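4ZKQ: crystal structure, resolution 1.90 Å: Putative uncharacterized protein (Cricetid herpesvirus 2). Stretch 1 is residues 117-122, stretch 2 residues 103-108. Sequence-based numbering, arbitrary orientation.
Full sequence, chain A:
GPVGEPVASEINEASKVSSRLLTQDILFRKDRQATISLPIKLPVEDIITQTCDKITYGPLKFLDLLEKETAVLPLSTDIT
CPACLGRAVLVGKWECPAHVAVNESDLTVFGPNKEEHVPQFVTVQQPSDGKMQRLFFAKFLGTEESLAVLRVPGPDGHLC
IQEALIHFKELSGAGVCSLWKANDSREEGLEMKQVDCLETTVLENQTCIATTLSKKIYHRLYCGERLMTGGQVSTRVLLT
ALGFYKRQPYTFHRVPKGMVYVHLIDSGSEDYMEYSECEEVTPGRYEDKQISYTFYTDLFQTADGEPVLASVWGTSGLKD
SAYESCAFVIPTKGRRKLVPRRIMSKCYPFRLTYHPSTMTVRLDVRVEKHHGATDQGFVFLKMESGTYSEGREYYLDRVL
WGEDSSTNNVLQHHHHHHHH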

ATOM      1  N   HIS A 117      -1.619  -3.695 -21.874  1.00 16.19           N
ATOM      2  CA  HIS A 117      -2.193  -4.893 -22.465  1.00 15.28           C
ATOM      3  C   HIS A 117      -3.663  -4.992 -22.107  1.00 18.19           C
ATOM      4  O   HIS A 117      -4.107  -4.393 -21.135  1.00 18.49           O
ATOM      5  CB  HIS A 117      -1.466  -6.139 -21.954  1.00 16.60           C
ATOM      6  CG  HIS A 117      -1.770  -6.453 -20.523  1.00 13.66           C
ATOM      7  ND1 HIS A 117      -1.246  -5.731 -19.474  1.00 16.36           N
ATOM      8  CD2 HIS A 117      -2.574  -7.394 -19.963  1.00 16.29           C
ATOM      9  CE1 HIS A 117      -1.699  -6.219 -18.331  1.00 13.47           C
ATOM     10  NE2 HIS A 117      -2.501  -7.231 -18.604  1.00 15.71           N
ATOM     11  N   VAL A 118      -4.408  -5.763 -22.884  1.00 19.47           N
ATOM     12  CA  VAL A 118      -5.768  -6.131 -22.518  1.00 20.26           C
ATOM     13  C   VAL A 118      -5.699  -7.171 -21.399  1.00 18.45           C
ATOM     14  O   VAL A 118      -5.158  -8.256 -21.614  1.00 19.93           O
ATOM     15  CB  VAL A 118      -6.541  -6.709 -23.716  1.00 19.15           C
ATOM     16  CG1 VAL A 118      -7.929  -7.169 -23.302  1.00 20.44           C
ATOM     17  CG2 VAL A 118      -6.631  -5.686 -24.835  1.00 23.65           C
ATOM     18  N   PRO A 119      -6.251  -6.853 -20.209  1.00 15.75           N
ATOM     19  CA  PRO A 119      -6.118  -7.789 -19.086  1.00 14.42           C
ATOM     20  C   PRO A 119      -6.824  -9.098 -19.364  1.00 15.89           C
ATOM     21  O   PRO A 119      -7.668  -9.171 -20.258  1.00 17.77           O
ATOM     22  CB  PRO A 119      -6.777  -7.048 -17.915  1.00 16.05           C
ATOM     23  CG  PRO A 119      -7.732  -6.100 -18.550  1.00 18.14           C
ATOM     24  CD  PRO A 119      -7.097  -5.696 -19.858  1.00 18.42           C
ATOM     25  N   GLN A 120      -6.465 -10.128 -18.614  1.00 18.05           N
ATOM     26  CA  GLN A 120      -7.088 -11.427 -18.766  1.00 16.81           C
ATOM     27  C   GLN A 120      -8.481 -11.392 -18.147  1.00 22.57           C
ATOM     28  O   GLN A 120      -8.646 -10.915 -17.025  1.00 17.13           O
ATOM     29  CB  GLN A 120      -6.230 -12.494 -18.110  1.00 17.87           C
ATOM     30  CG  GLN A 120      -6.738 -13.893 -18.304  1.00 24.78           C
ATOM     31  CD  GLN A 120      -5.753 -14.925 -17.820  1.00 22.41           C
ATOM     32  OE1 GLN A 120      -4.574 -14.629 -17.606  1.00 18.35           O
ATOM     33  NE2 GLN A 120      -6.228 -16.143 -17.633  1.00 24.18           N
ATOM     34  N   PHE A 121      -9.478 -11.870 -18.890  1.00 20.45           N
ATOM     35  CA  PHE A 121     -10.859 -11.893 -18.407  1.00 18.45           C
ATOM     36  C   PHE A 121     -11.279 -13.291 -17.986  1.00 24.64           C
ATOM     37  O   PHE A 121     -10.850 -14.283 -18.573  1.00 26.46           O
ATOM     38  CB  PHE A 121     -11.824 -11.381 -19.479  1.00 28.08           C
ATOM     39  CG  PHE A 121     -11.908  -9.884 -19.560  1.00 25.88           C
ATOM     40  CD1 PHE A 121     -10.896  -9.153 -20.147  1.00 23.76           C
ATOM     41  CD2 PHE A 121     -13.006  -9.210 -19.052  1.00 24.45           C
ATOM     42  CE1 PHE A 121     -10.970  -7.780 -20.227  1.00 24.07           C
ATOM     43  CE2 PHE A 121     -13.086  -7.837 -19.127  1.00 23.56           C
ATOM     44  CZ  PHE A 121     -12.065  -7.119 -19.717  1.00 22.75           C
ATOM     45  N   VAL A 122     -12.118 -13.354 -16.956  1.00 24.11           N
ATOM     46  CA  VAL A 122     -12.700 -14.604 -16.495  1.00 21.87           C
ATOM     47  C   VAL A 122     -14.150 -14.374 -16.105  1.00 24.58           C
ATOM     48  O   VAL A 122     -14.568 -13.238 -15.878  1.00 18.98           O
ATOM     49  CB  VAL A 122     -11.954 -15.194 -15.283  1.00 23.18           C
ATOM     50  CG1 VAL A 122     -10.573 -15.677 -15.684  1.00 32.10           C
ATOM     51  CG2 VAL A 122     -11.864 -14.171 -14.148  1.00 24.71           C
TER
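Stretch 2, residues 103-108: NESDLT

Stretch 2 packs against stretch 1 without a single hydrogen bond between them; 382 Å² is buried, both sides summed. The two run in opposite senses, so that Glu 104 lies by Phe 121 and Thr 108 by Val 118, where the CA atoms are 4.4 Å apart.

Asn 103 does not touch stretch 1. Its N donates to OD2 of Asp 106 (2.9 Å), and its O accepts from N of Asp 106 (2.9 Å), the i to i+3 pattern of the 3-10 segment 104-106. Glu 104 points toward stretch 1. Its CB sits over the face of the Phe 121 ring, 3.8 Å from the centroid, in a CH-pi contact. Its CD lies 3.5 Å from CD2 of Phe 121. Ser 105 points away, yet its backbone O is 3.4 Å from CG2 of Val 118. Asp 106 makes no contact.

At Leu 107 the backbone becomes extended. The side chain leaves sideways, but its end comes nearer: CD2 is 3.7 Å from CG of Pro 119 and 3.9 Å from CZ of Phe 121. Leu 107 O has no hydrogen-bond partner; it receives a CA-H...O contact from CA of Val 118 (3.4 Å). Thr 108 stays extended. Its CA approaches O of His 117 at 3.1 Å, and its CG2 meets CG2 of Val 118 at 4.1 Å.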

ATOM      1  N   ASN A 103     -16.183  -2.965 -25.927  1.00 37.33           N
ATOM      2  CA  ASN A 103     -15.761  -4.357 -25.871  1.00 41.10           C
ATOM      3  C   ASN A 103     -14.712  -4.542 -24.783  1.00 30.41           C
ATOM      4  O   ASN A 103     -13.989  -3.604 -24.449  1.00 29.05           O
ATOM      5  CB  ASN A 103     -15.202  -4.807 -27.226  1.00 41.58           C
ATOM      6  CG  ASN A 103     -16.241  -4.766 -28.335  1.00 58.47           C
ATOM      7  OD1 ASN A 103     -17.363  -5.246 -28.168  1.00 50.18           O
ATOM      8  ND2 ASN A 103     -15.870  -4.191 -29.474  1.00 52.75           N
ATOM      9  N   GLU A 104     -14.636  -5.751 -24.238  1.00 30.67           N
ATOM     10  CA  GLU A 104     -13.613  -6.095 -23.254  1.00 32.50           C
ATOM     11  C   GLU A 104     -12.220  -5.771 -23.785  1.00 33.34           C
ATOM     12  O   GLU A 104     -11.332  -5.382 -23.027  1.00 25.78           O
ATOM     13  CB  GLU A 104     -13.706  -7.580 -22.882  1.00 27.10           C
ATOM     14  CG  GLU A 104     -15.009  -7.959 -22.198  1.00 28.53           C
ATOM     15  CD  GLU A 104     -15.102  -9.434 -21.852  1.00 28.02           C
ATOM     16  OE1 GLU A 104     -14.303 -10.244 -22.372  1.00 32.42           O
ATOM     17  OE2 GLU A 104     -15.989  -9.783 -21.047  1.00 32.01           O
ATOM     18  N   SER A 105     -12.046  -5.911 -25.095  1.00 28.71           N
ATOM     19  CA  SER A 105     -10.751  -5.690 -25.733  1.00 30.18           C
ATOM     20  C   SER A 105     -10.371  -4.219 -25.810  1.00 24.72           C
ATOM     21  O   SER A 105      -9.233  -3.888 -26.132  1.00 24.94           O
ATOM     22  CB  SER A 105     -10.756  -6.287 -27.141  1.00 41.46           C
ATOM     23  OG  SER A 105     -10.971  -7.685 -27.087  1.00 46.85           O
ATOM     24  N   ASP A 106     -11.321  -3.335 -25.526  1.00 23.96           N
ATOM     25  CA  ASP A 106     -11.040  -1.903 -25.501  1.00 24.29           C
ATOM     26  C   ASP A 106     -10.371  -1.463 -24.200  1.00 21.69           C
ATOM     27  O   ASP A 106      -9.857  -0.348 -24.108  1.00 24.54           O
ATOM     28  CB  ASP A 106     -12.331  -1.110 -25.702  1.00 29.09           C
ATOM     29  CG  ASP A 106     -12.876  -1.229 -27.111  1.00 35.42           C
ATOM     30  OD1 ASP A 106     -12.071  -1.193 -28.067  1.00 29.47           O
ATOM     31  OD2 ASP A 106     -14.107  -1.362 -27.260  1.00 37.38           O
ATOM     32  N   LEU A 107     -10.402  -2.330 -23.192  1.00 22.84           N
ATOM     33  CA  LEU A 107      -9.764  -2.041 -21.908  1.00 19.98           C
ATOM     34  C   LEU A 107      -8.311  -2.479 -21.913  1.00 17.43           C
ATOM     35  O   LEU A 107      -8.008  -3.623 -22.246  1.00 19.35           O
ATOM     36  CB  LEU A 107     -10.505  -2.752 -20.770  1.00 22.61           C
ATOM     37  CG  LEU A 107      -9.847  -2.738 -19.386  1.00 22.73           C
ATOM     38  CD1 LEU A 107      -9.851  -1.336 -18.786  1.00 19.52           C
ATOM     39  CD2 LEU A 107     -10.544  -3.735 -18.463  1.00 19.07           C
ATOM     40  N   THR A 108      -7.413  -1.578 -21.526  1.00 18.65           N
ATOM     41  CA  THR A 108      -6.035  -1.964 -21.269  1.00 21.89           C
ATOM     42  C   THR A 108      -5.584  -1.476 -19.895  1.00 19.99           C
ATOM     43  O   THR A 108      -6.148  -0.536 -19.330  1.00 18.02           O
ATOM     44  CB  THR A 108      -5.081  -1.421 -22.342  1.00 22.66           C
ATOM     45  OG1 THR A 108      -5.108   0.011 -22.328  1.00 21.58           O
ATOM     46  CG2 THR A 108      -5.482  -1.939 -23.733  1.00 23.41           C
TER